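Local structure of RNA-binding protein RMD9, mitochondrial (Saccharomyces cerevisiae S288C, 7A9X) at residues M82-M87 with Q138-E143; R342-A347 with I390-G395; V490-K495 with D539-Y544. The protein binds a dodecameric element in the 3'-UTRs of mitochondrial mRNAs and takes part in the processing or stability of those transcripts. One frame throughout, in Å; residues are numbered along the deposited sequence.

Contact 1: residues M82-M87 with Q138-E143; sequences MFWDSM and QSFHKE
W84 offers a face of its indole to the edge of the F140 ring, and this one aromatic pair makes up the whole contact. The pair is edge-to-face: the W84 five-membered ring and the F140 ring have centroids 5.1 Å apart and planes inclined at 77°. Contact is made by a single corner of the phenyl ring. F140 CZ stands over the centre of the indole, 3.6 Å from W84 CE2 and 3.8 Å from W84 NE1. F140 has its CG anti to the backbone N (chi1 168°), which carries the ring away from the start of helix 140-147 toward the indole. The two backbones remain well separated, the nearest CA atoms, those of W84 and F140, being 11.0 Å apart. The opposite face of the indole is covered from within its own helix by F83, whose CD2 also sits over the ring centre. Nearby, F80 makes a further edge-to-face pair with W84, and S121 and T122 of helix 105-128 touch the indole. The start of helix 140-147 is fixed separately by an N-cap, in which S139 OG accepts from K142 N at 3.1 Å. The contact joins two helices of the N-terminal region, ahead of the repeats, and its nearest atom is about 6 Å from the bound RNA. With only 95 Å² buried in total and no hydrogen bond between the segments, it rests on dispersion and on the weak attraction of a C-H edge for a pi face, a light surface bridge between helices 78-97 and 140-147.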
loop_
_atom_site.group_PDB
_atom_site.type_symbol
_atom_site.label_atom_id
_atom_site.label_comp_id
_atom_site.label_asym_id
_atom_site.label_seq_id
_atom_site.Cartn_x
_atom_site.Cartn_y
_atom_site.Cartn_z
ATOM N N MET A 82 17.433 -2.420 -17.935
ATOM C CA MET A 82 17.698 -1.184 -18.666
ATOM C C MET A 82 16.890 -0.023 -18.098
ATOM O O MET A 82 17.429 1.068 -17.881
ATOM C CB MET A 82 17.391 -1.375 -20.153
ATOM C CG MET A 82 18.484 -2.083 -20.938
ATOM S SD MET A 82 19.960 -1.063 -21.121
ATOM C CE MET A 82 19.277 0.371 -21.951
ATOM N N PHE A 83 15.601 -0.253 -17.833
ATOM C CA PHE A 83 14.725 0.803 -17.330
ATOM C C PHE A 83 15.253 1.397 -16.030
ATOM O O PHE A 83 15.329 2.621 -15.876
ATOM C CB PHE A 83 13.313 0.247 -17.133
ATOM C CG PHE A 83 12.371 1.190 -16.431
ATOM C CD1 PHE A 83 11.866 2.302 -17.084
ATOM C CD2 PHE A 83 11.968 0.944 -15.124
ATOM C CE1 PHE A 83 10.989 3.164 -16.444
ATOM C CE2 PHE A 83 11.091 1.802 -14.478
ATOM C CZ PHE A 83 10.599 2.912 -15.139
ATOM N N TRP A 84 15.623 0.540 -15.077
ATOM C CA TRP A 84 16.070 1.038 -13.782
ATOM C C TRP A 84 17.473 1.623 -13.845
ATOM O O TRP A 84 17.775 2.574 -13.115
ATOM C CB TRP A 84 16.007 -0.078 -12.743
ATOM C CG TRP A 84 14.610 -0.494 -12.417
ATOM C CD1 TRP A 84 14.033 -1.704 -12.668
ATOM C CD2 TRP A 84 13.605 0.309 -11.789
ATOM N NE1 TRP A 84 12.733 -1.706 -12.227
ATOM C CE2 TRP A 84 12.444 -0.483 -11.683
ATOM C CE3 TRP A 84 13.575 1.619 -11.303
ATOM C CZ2 TRP A 84 11.264 -0.006 -11.109
ATOM C CZ3 TRP A 84 12.405 2.092 -10.734
ATOM C CH2 TRP A 84 11.265 1.281 -10.643
ATOM N N ASP A 85 18.341 1.080 -14.700
ATOM C CA ASP A 85 19.660 1.682 -14.860
ATOM C C ASP A 85 19.578 2.999 -15.620
ATOM O O ASP A 85 20.391 3.899 -15.385
ATOM C CB ASP A 85 20.608 0.720 -15.571
ATOM C CG ASP A 85 22.030 1.244 -15.625
ATOM O OD1 ASP A 85 22.599 1.519 -14.546
ATOM O OD2 ASP A 85 22.578 1.387 -16.739
ATOM N N SER A 86 18.607 3.129 -16.528
ATOM C CA SER A 86 18.429 4.388 -17.243
ATOM C C SER A 86 18.007 5.508 -16.306
ATOM O O SER A 86 18.274 6.682 -16.583
ATOM C CB SER A 86 17.398 4.221 -18.360
ATOM O OG SER A 86 17.830 3.270 -19.317
ATOM N N MET A 87 17.352 5.167 -15.195
ATOM C CA MET A 87 16.911 6.188 -14.253
ATOM C C MET A 87 18.088 6.751 -13.468
ATOM O O MET A 87 18.263 7.972 -13.385
ATOM C CB MET A 87 15.858 5.605 -13.314
ATOM C CG MET A 87 14.864 6.622 -12.799
ATOM S SD MET A 87 13.246 5.871 -12.576
ATOM C CE MET A 87 13.025 5.121 -14.181
ATOM N N GLN A 138 16.816 -5.683 3.838
ATOM C CA GLN A 138 17.017 -4.915 2.616
ATOM C C GLN A 138 15.979 -5.305 1.574
ATOM O O GLN A 138 15.646 -6.483 1.414
ATOM C CB GLN A 138 18.428 -5.149 2.061
ATOM C CG GLN A 138 18.869 -4.162 0.969
ATOM C CD GLN A 138 18.302 -4.479 -0.407
ATOM O OE1 GLN A 138 17.981 -5.626 -0.714
ATOM N NE2 GLN A 138 18.171 -3.454 -1.241
ATOM N N SER A 139 15.473 -4.311 0.852
ATOM C CA SER A 139 14.477 -4.570 -0.175
ATOM C C SER A 139 14.642 -3.572 -1.309
ATOM O O SER A 139 14.904 -2.388 -1.071
ATOM C CB SER A 139 13.055 -4.489 0.390
ATOM O OG SER A 139 12.693 -3.145 0.660
ATOM N N PHE A 140 14.490 -4.063 -2.541
ATOM C CA PHE A 140 14.486 -3.182 -3.703
ATOM C C PHE A 140 13.422 -2.098 -3.568
ATOM O O PHE A 140 13.665 -0.935 -3.911
ATOM C CB PHE A 140 14.265 -4.009 -4.973
ATOM C CG PHE A 140 13.952 -3.190 -6.194
ATOM C CD1 PHE A 140 14.971 -2.641 -6.955
ATOM C CD2 PHE A 140 12.639 -2.985 -6.589
ATOM C CE1 PHE A 140 14.686 -1.890 -8.082
ATOM C CE2 PHE A 140 12.347 -2.235 -7.714
ATOM C CZ PHE A 140 13.371 -1.687 -8.462
ATOM N N HIS A 141 12.242 -2.461 -3.059
ATOM C CA HIS A 141 11.130 -1.518 -2.965
ATOM C C HIS A 141 11.488 -0.308 -2.114
ATOM O O HIS A 141 11.223 0.835 -2.503
ATOM C CB HIS A 141 9.901 -2.232 -2.398
ATOM C CG HIS A 141 8.842 -1.312 -1.869
ATOM N ND1 HIS A 141 7.826 -0.812 -2.654
ATOM C CD2 HIS A 141 8.634 -0.816 -0.625
ATOM C CE1 HIS A 141 7.041 -0.044 -1.920
ATOM N NE2 HIS A 141 7.511 -0.026 -0.686
ATOM N N LYS A 142 12.097 -0.537 -0.951
ATOM C CA LYS A 142 12.367 0.561 -0.031
ATOM C C LYS A 142 13.447 1.490 -0.573
ATOM O O LYS A 142 13.283 2.716 -0.565
ATOM C CB LYS A 142 12.763 -0.001 1.333
ATOM C CG LYS A 142 12.968 1.050 2.401
ATOM C CD LYS A 142 13.304 0.410 3.735
ATOM C CE LYS A 142 13.382 1.455 4.832
ATOM N NZ LYS A 142 13.637 0.840 6.160
ATOM N N GLU A 143 14.562 0.927 -1.051
ATOM C CA GLU A 143 15.660 1.770 -1.516
ATOM C C GLU A 143 15.298 2.505 -2.799
ATOM O O GLU A 143 15.633 3.685 -2.955
ATOM C CB GLU A 143 16.930 0.940 -1.719
ATOM C CG GLU A 143 17.594 0.508 -0.426
ATOM C CD GLU A 143 19.030 0.054 -0.619
ATOM O OE1 GLU A 143 19.732 0.627 -1.479
ATOM O OE2 GLU A 143 19.456 -0.877 0.098
#

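Contact 2: residues R342-A347 with I390-G395; sequences RIWEKA and ITFYSG
Helix segments 342-347 and 390-395 run nearly parallel, their axes 22° apart in direction and 11.2 Å apart at closest approach, with E345 and F392 nearest by CA. With CG anti to the backbone N (chi1 162°), the F392 ring reaches across to E345. It lies under the aliphatic part of that residue, whose CG stands 3.7 Å from the F392 ring centroid and 16° off the normal, a CH-pi contact over the face. The ring end reaches the backbone as well, F392 CZ lying 3.4 Å from E345 O. W344 CZ3 meets F392 CD2 at 3.6 Å, with the two ring planes oblique. Farther along the indole, W344 CZ2 touches Y393 CD1 at 3.8 Å, the two side chains crossing at about a right angle. Replacing the F392 ring by the methyl of an alanine is likely to leave E345 CG without its aromatic face and W344 CZ3 without its neighbour. The polar ends of the other two aromatics are tied elsewhere: W344 NE1 bonds to N364, and Y393 OH to D400 and N364. The contact thus joins helix 337-351 to helix 379-396, in the segments assigned by inference to PPR5 and PPR6, with helix 357-374 supplying N364 and also F367, which stacks on W344.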
loop_
_atom_site.group_PDB
_atom_site.type_symbol
_atom_site.label_atom_id
_atom_site.label_comp_id
_atom_site.label_asym_id
_atom_site.label_seq_id
_atom_site.Cartn_x
_atom_site.Cartn_y
_atom_site.Cartn_z
ATOM N N ARG A 342 -22.021 -8.418 -0.401
ATOM C CA ARG A 342 -22.443 -8.480 -1.797
ATOM C C ARG A 342 -21.464 -7.750 -2.709
ATOM O O ARG A 342 -21.179 -8.214 -3.819
ATOM C CB ARG A 342 -23.854 -7.907 -1.948
ATOM C CG ARG A 342 -24.948 -8.836 -1.437
ATOM C CD ARG A 342 -26.346 -8.305 -1.736
ATOM N NE ARG A 342 -26.779 -7.288 -0.779
ATOM C CZ ARG A 342 -26.714 -5.978 -0.995
ATOM N NH1 ARG A 342 -27.136 -5.131 -0.064
ATOM N NH2 ARG A 342 -26.232 -5.512 -2.140
ATOM N N ILE A 343 -20.942 -6.605 -2.266
ATOM C CA ILE A 343 -19.969 -5.882 -3.078
ATOM C C ILE A 343 -18.663 -6.661 -3.161
ATOM O O ILE A 343 -18.033 -6.737 -4.224
ATOM C CB ILE A 343 -19.753 -4.463 -2.521
ATOM C CG1 ILE A 343 -21.060 -3.664 -2.568
ATOM C CG2 ILE A 343 -18.653 -3.744 -3.294
ATOM C CD1 ILE A 343 -21.641 -3.520 -3.963
ATOM N N TRP A 344 -18.243 -7.264 -2.046
ATOM C CA TRP A 344 -17.031 -8.074 -2.047
ATOM C C TRP A 344 -17.156 -9.256 -3.000
ATOM O O TRP A 344 -16.193 -9.611 -3.689
ATOM C CB TRP A 344 -16.728 -8.556 -0.630
ATOM C CG TRP A 344 -15.559 -9.485 -0.544
ATOM C CD1 TRP A 344 -14.239 -9.144 -0.508
ATOM C CD2 TRP A 344 -15.607 -10.915 -0.474
ATOM N NE1 TRP A 344 -13.461 -10.274 -0.421
ATOM C CE2 TRP A 344 -14.277 -11.374 -0.399
ATOM C CE3 TRP A 344 -16.647 -11.851 -0.467
ATOM C CZ2 TRP A 344 -13.957 -12.728 -0.319
ATOM C CZ3 TRP A 344 -16.329 -13.196 -0.388
ATOM C CH2 TRP A 344 -14.993 -13.621 -0.315
ATOM N N GLU A 345 -18.339 -9.877 -3.055
ATOM C CA GLU A 345 -18.544 -10.996 -3.971
ATOM C C GLU A 345 -18.399 -10.556 -5.421
ATOM O O GLU A 345 -17.786 -11.259 -6.232
ATOM C CB GLU A 345 -19.918 -11.627 -3.745
ATOM C CG GLU A 345 -19.973 -12.646 -2.622
ATOM C CD GLU A 345 -21.331 -13.316 -2.523
ATOM O OE1 GLU A 345 -22.332 -12.689 -2.930
ATOM O OE2 GLU A 345 -21.396 -14.471 -2.048
ATOM N N LYS A 346 -18.959 -9.393 -5.767
ATOM C CA LYS A 346 -18.841 -8.902 -7.135
ATOM C C LYS A 346 -17.398 -8.544 -7.471
ATOM O O LYS A 346 -16.945 -8.768 -8.599
ATOM C CB LYS A 346 -19.761 -7.697 -7.343
ATOM C CG LYS A 346 -21.242 -8.035 -7.287
ATOM C CD LYS A 346 -22.098 -6.831 -7.633
ATOM C CE LYS A 346 -23.573 -7.195 -7.652
ATOM N NZ LYS A 346 -24.417 -6.060 -8.117
ATOM N N ALA A 347 -16.660 -7.995 -6.506
ATOM C CA ALA A 347 -15.263 -7.657 -6.757
ATOM C C ALA A 347 -14.418 -8.911 -6.960
ATOM O O ALA A 347 -13.553 -8.947 -7.842
ATOM C CB ALA A 347 -14.712 -6.815 -5.609
ATOM N N ILE A 390 -15.786 -19.400 2.118
ATOM C CA ILE A 390 -14.760 -20.279 1.562
ATOM C C ILE A 390 -15.291 -21.014 0.337
ATOM O O ILE A 390 -14.583 -21.175 -0.666
ATOM C CB ILE A 390 -14.264 -21.258 2.643
ATOM C CG1 ILE A 390 -13.505 -20.500 3.732
ATOM C CG2 ILE A 390 -13.386 -22.338 2.032
ATOM C CD1 ILE A 390 -13.221 -21.328 4.965
ATOM N N THR A 391 -16.544 -21.466 0.397
ATOM C CA THR A 391 -17.152 -22.133 -0.751
ATOM C C THR A 391 -17.265 -21.187 -1.941
ATOM O O THR A 391 -16.943 -21.561 -3.075
ATOM C CB THR A 391 -18.526 -22.687 -0.365
ATOM O OG1 THR A 391 -18.364 -23.739 0.595
ATOM C CG2 THR A 391 -19.260 -23.229 -1.583
ATOM N N PHE A 392 -17.713 -19.952 -1.701
ATOM C CA PHE A 392 -17.822 -18.988 -2.791
ATOM C C PHE A 392 -16.453 -18.661 -3.374
ATOM O O PHE A 392 -16.283 -18.605 -4.599
ATOM C CB PHE A 392 -18.505 -17.709 -2.308
ATOM C CG PHE A 392 -18.268 -16.534 -3.211
ATOM C CD1 PHE A 392 -19.034 -16.356 -4.350
ATOM C CD2 PHE A 392 -17.261 -15.619 -2.932
ATOM C CE1 PHE A 392 -18.811 -15.283 -5.188
ATOM C CE2 PHE A 392 -17.030 -14.547 -3.766
ATOM C CZ PHE A 392 -17.806 -14.377 -4.897
ATOM N N TYR A 393 -15.468 -18.413 -2.507
ATOM C CA TYR A 393 -14.134 -18.057 -2.978
ATOM C C TYR A 393 -13.499 -19.202 -3.758
ATOM O O TYR A 393 -12.784 -18.964 -4.739
ATOM C CB TYR A 393 -13.259 -17.651 -1.789
ATOM C CG TYR A 393 -12.073 -16.781 -2.138
ATOM C CD1 TYR A 393 -12.222 -15.410 -2.321
ATOM C CD2 TYR A 393 -10.799 -17.324 -2.266
ATOM C CE1 TYR A 393 -11.137 -14.607 -2.633
ATOM C CE2 TYR A 393 -9.709 -16.529 -2.575
ATOM C CZ TYR A 393 -9.884 -15.173 -2.758
ATOM O OH TYR A 393 -8.798 -14.384 -3.067
ATOM N N SER A 394 -13.756 -20.446 -3.348
ATOM C CA SER A 394 -13.267 -21.590 -4.113
ATOM C C SER A 394 -13.906 -21.638 -5.495
ATOM O O SER A 394 -13.245 -21.986 -6.481
ATOM C CB SER A 394 -13.543 -22.887 -3.352
ATOM O OG SER A 394 -12.918 -22.885 -2.081
ATOM N N GLY A 395 -15.191 -21.290 -5.589
ATOM C CA GLY A 395 -15.883 -21.330 -6.865
ATOM C C GLY A 395 -15.395 -20.309 -7.870
ATOM O O GLY A 395 -15.658 -20.459 -9.066
#

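Contact 3: residues V490-K495 with D539-Y544; sequences VWSQSK and DRIELY
R540 lays its guanidinium flat on the indole of W491, one residue after D539, which occupies the N-cap position and whose OD1 accepts from E542 N at 3.1 Å and more weakly from I541 N.

The R540 chain, extended from CG to NE, carries the charged group across to the tryptophan. The evidence for a true stack is threefold: the planes are 7° apart, the centres of the guanidinium of R540 and the ring of W491 are 3.5 Å apart, and R540 CZ lies 16° off the normal of the W491 five-membered ring, over its face. The cation-pi contact spreads along the fused rings, with R540 NH2 3.2 Å from W491 CG, R540 NH1 3.4 Å from W491 CE2, and R540 NE 3.5 Å from W491 CE3. The opposite indole face is covered by K495 CG. The backbone oxygens of A487 and L446 both bind R540 NH2, which fixes the rotation of the guanidinium, while W491 NE1 bonds to D450 and holds the ring in turn.

I541 follows with a smaller, mainly apolar touch: its CG1 comes 3.5 Å from S492 OG and its CD1 3.7 Å from S492 CB. The serine hydroxyl is hydrogen-bonded to T488 O, just before helix 489-502.

The two helix segments are close to antiparallel, at 157°, with axes 10.2 Å apart. They form an antiparallel helix pair beyond the repeats, in the C-terminal part of the chain, joined by the guanidinium-indole stack and with its nearest atom about 6 Å from the bound RNA. Helix 540-551 therefore packs against helix 489-502, while R540 and L543 also touch helix 454-470.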
loop_
_atom_site.group_PDB
_atom_site.type_symbol
_atom_site.label_atom_id
_atom_site.label_comp_id
_atom_site.label_asym_id
_atom_site.label_seq_id
_atom_site.Cartn_x
_atom_site.Cartn_y
_atom_site.Cartn_z
ATOM N N VAL A 490 3.091 -11.518 25.510
ATOM C CA VAL A 490 1.845 -10.761 25.423
ATOM C C VAL A 490 0.708 -11.531 26.081
ATOM O O VAL A 490 -0.124 -10.952 26.791
ATOM C CB VAL A 490 1.533 -10.418 23.955
ATOM C CG1 VAL A 490 0.301 -9.536 23.866
ATOM C CG2 VAL A 490 2.726 -9.729 23.318
ATOM N N TRP A 491 0.659 -12.849 25.868
ATOM C CA TRP A 491 -0.355 -13.667 26.527
ATOM C C TRP A 491 -0.188 -13.636 28.041
ATOM O O TRP A 491 -1.174 -13.510 28.776
ATOM C CB TRP A 491 -0.290 -15.103 26.003
ATOM C CG TRP A 491 -1.256 -16.049 26.668
ATOM C CD1 TRP A 491 -2.526 -16.351 26.260
ATOM C CD2 TRP A 491 -1.022 -16.816 27.854
ATOM N NE1 TRP A 491 -3.095 -17.257 27.123
ATOM C CE2 TRP A 491 -2.193 -17.558 28.110
ATOM C CE3 TRP A 491 0.063 -16.946 28.727
ATOM C CZ2 TRP A 491 -2.309 -18.418 29.201
ATOM C CZ3 TRP A 491 -0.054 -17.799 29.808
ATOM C CH2 TRP A 491 -1.230 -18.524 30.036
ATOM N N SER A 492 1.053 -13.739 28.527
ATOM C CA SER A 492 1.289 -13.694 29.966
ATOM C C SER A 492 0.936 -12.327 30.538
ATOM O O SER A 492 0.273 -12.236 31.578
ATOM C CB SER A 492 2.744 -14.046 30.273
ATOM O OG SER A 492 3.095 -15.304 29.723
ATOM N N GLN A 493 1.374 -11.251 29.878
ATOM C CA GLN A 493 0.982 -9.916 30.312
ATOM C C GLN A 493 -0.531 -9.743 30.279
ATOM O O GLN A 493 -1.099 -9.088 31.161
ATOM C CB GLN A 493 1.659 -8.857 29.438
ATOM C CG GLN A 493 1.372 -7.417 29.853
ATOM C CD GLN A 493 2.033 -7.040 31.168
ATOM O OE1 GLN A 493 3.219 -7.295 31.374
ATOM N NE2 GLN A 493 1.266 -6.429 32.066
ATOM N N SER A 494 -1.199 -10.330 29.283
ATOM C CA SER A 494 -2.652 -10.219 29.195
ATOM C C SER A 494 -3.328 -10.881 30.389
ATOM O O SER A 494 -4.202 -10.284 31.029
ATOM C CB SER A 494 -3.149 -10.833 27.887
ATOM O OG SER A 494 -4.565 -10.896 27.869
ATOM N N LYS A 495 -2.938 -12.117 30.709
ATOM C CA LYS A 495 -3.565 -12.810 31.830
ATOM C C LYS A 495 -3.188 -12.176 33.161
ATOM O O LYS A 495 -3.982 -12.212 34.109
ATOM C CB LYS A 495 -3.189 -14.291 31.813
ATOM C CG LYS A 495 -3.728 -15.044 30.607
ATOM C CD LYS A 495 -5.236 -14.875 30.484
ATOM C CE LYS A 495 -5.745 -15.410 29.156
ATOM N NZ LYS A 495 -7.207 -15.182 28.987
ATOM N N ASP A 539 4.856 -22.177 32.146
ATOM C CA ASP A 539 5.399 -20.833 31.982
ATOM C C ASP A 539 5.834 -20.636 30.539
ATOM O O ASP A 539 6.710 -21.355 30.048
ATOM C CB ASP A 539 6.572 -20.597 32.938
ATOM C CG ASP A 539 6.867 -19.125 33.146
ATOM O OD1 ASP A 539 6.997 -18.392 32.144
ATOM O OD2 ASP A 539 6.957 -18.697 34.314
ATOM N N ARG A 540 5.230 -19.654 29.867
ATOM C CA ARG A 540 5.587 -19.342 28.488
ATOM C C ARG A 540 6.745 -18.360 28.382
ATOM O O ARG A 540 7.491 -18.403 27.396
ATOM C CB ARG A 540 4.379 -18.769 27.740
ATOM C CG ARG A 540 3.156 -19.662 27.723
ATOM C CD ARG A 540 2.112 -19.095 26.778
ATOM N NE ARG A 540 0.836 -19.800 26.862
ATOM C CZ ARG A 540 -0.205 -19.550 26.075
ATOM N NH1 ARG A 540 -1.330 -20.236 26.222
ATOM N NH2 ARG A 540 -0.122 -18.614 25.141
ATOM N N ILE A 541 6.913 -17.472 29.365
ATOM C CA ILE A 541 7.987 -16.484 29.291
ATOM C C ILE A 541 9.347 -17.166 29.393
ATOM O O ILE A 541 10.319 -16.751 28.747
ATOM C CB ILE A 541 7.802 -15.408 30.377
ATOM C CG1 ILE A 541 6.520 -14.615 30.116
ATOM C CG2 ILE A 541 9.004 -14.481 30.432
ATOM C CD1 ILE A 541 6.285 -13.494 31.097
ATOM N N GLU A 542 9.437 -18.233 30.190
ATOM C CA GLU A 542 10.692 -18.973 30.286
ATOM C C GLU A 542 11.034 -19.659 28.968
ATOM O O GLU A 542 12.193 -19.651 28.539
ATOM C CB GLU A 542 10.617 -19.991 31.422
ATOM C CG GLU A 542 10.369 -19.359 32.780
ATOM C CD GLU A 542 10.538 -20.344 33.917
ATOM O OE1 GLU A 542 11.113 -19.961 34.959
ATOM O OE2 GLU A 542 10.099 -21.504 33.768
ATOM N N LEU A 543 10.037 -20.255 28.310
ATOM C CA LEU A 543 10.270 -20.841 26.993
ATOM C C LEU A 543 10.673 -19.772 25.984
ATOM O O LEU A 543 11.529 -20.007 25.122
ATOM C CB LEU A 543 9.020 -21.581 26.519
ATOM C CG LEU A 543 9.125 -22.240 25.142
ATOM C CD1 LEU A 543 10.154 -23.359 25.161
ATOM C CD2 LEU A 543 7.773 -22.756 24.685
ATOM N N TYR A 544 10.066 -18.588 26.083
ATOM C CA TYR A 544 10.386 -17.492 25.176
ATOM C C TYR A 544 11.842 -17.064 25.318
ATOM O O TYR A 544 12.549 -16.883 24.321
ATOM C CB TYR A 544 9.439 -16.324 25.445
ATOM C CG TYR A 544 9.834 -15.014 24.807
ATOM C CD1 TYR A 544 9.600 -14.773 23.460
ATOM C CD2 TYR A 544 10.419 -14.005 25.563
ATOM C CE1 TYR A 544 9.952 -13.570 22.880
ATOM C CE2 TYR A 544 10.771 -12.800 24.994
ATOM C CZ TYR A 544 10.533 -12.588 23.652
ATOM O OH TYR A 544 10.882 -11.389 23.079
#

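In the fold
From the N terminus, contact 1 comes first, closing a loop of 50 mostly helical residues so that helix 78-97 meets helix 140-147 ahead of the pentatricopeptide repeats. Contact 2 follows and closes 42 residues, linking the segments assigned to PPR5 and PPR6. Contact 3 closes 43 residues beyond the repeats, much of that span unmodelled, and joins helix 489-502 to helix 540-551. The three loops run in series, with no nesting or crossing. Contacts 1 and 2 lie on opposite sides of the chain's centre, their own centres 36 Å apart, and no two contacts touch. Each therefore ties together a separate local region of the all-helical chain: N-terminal, mid-sequence and C-terminal.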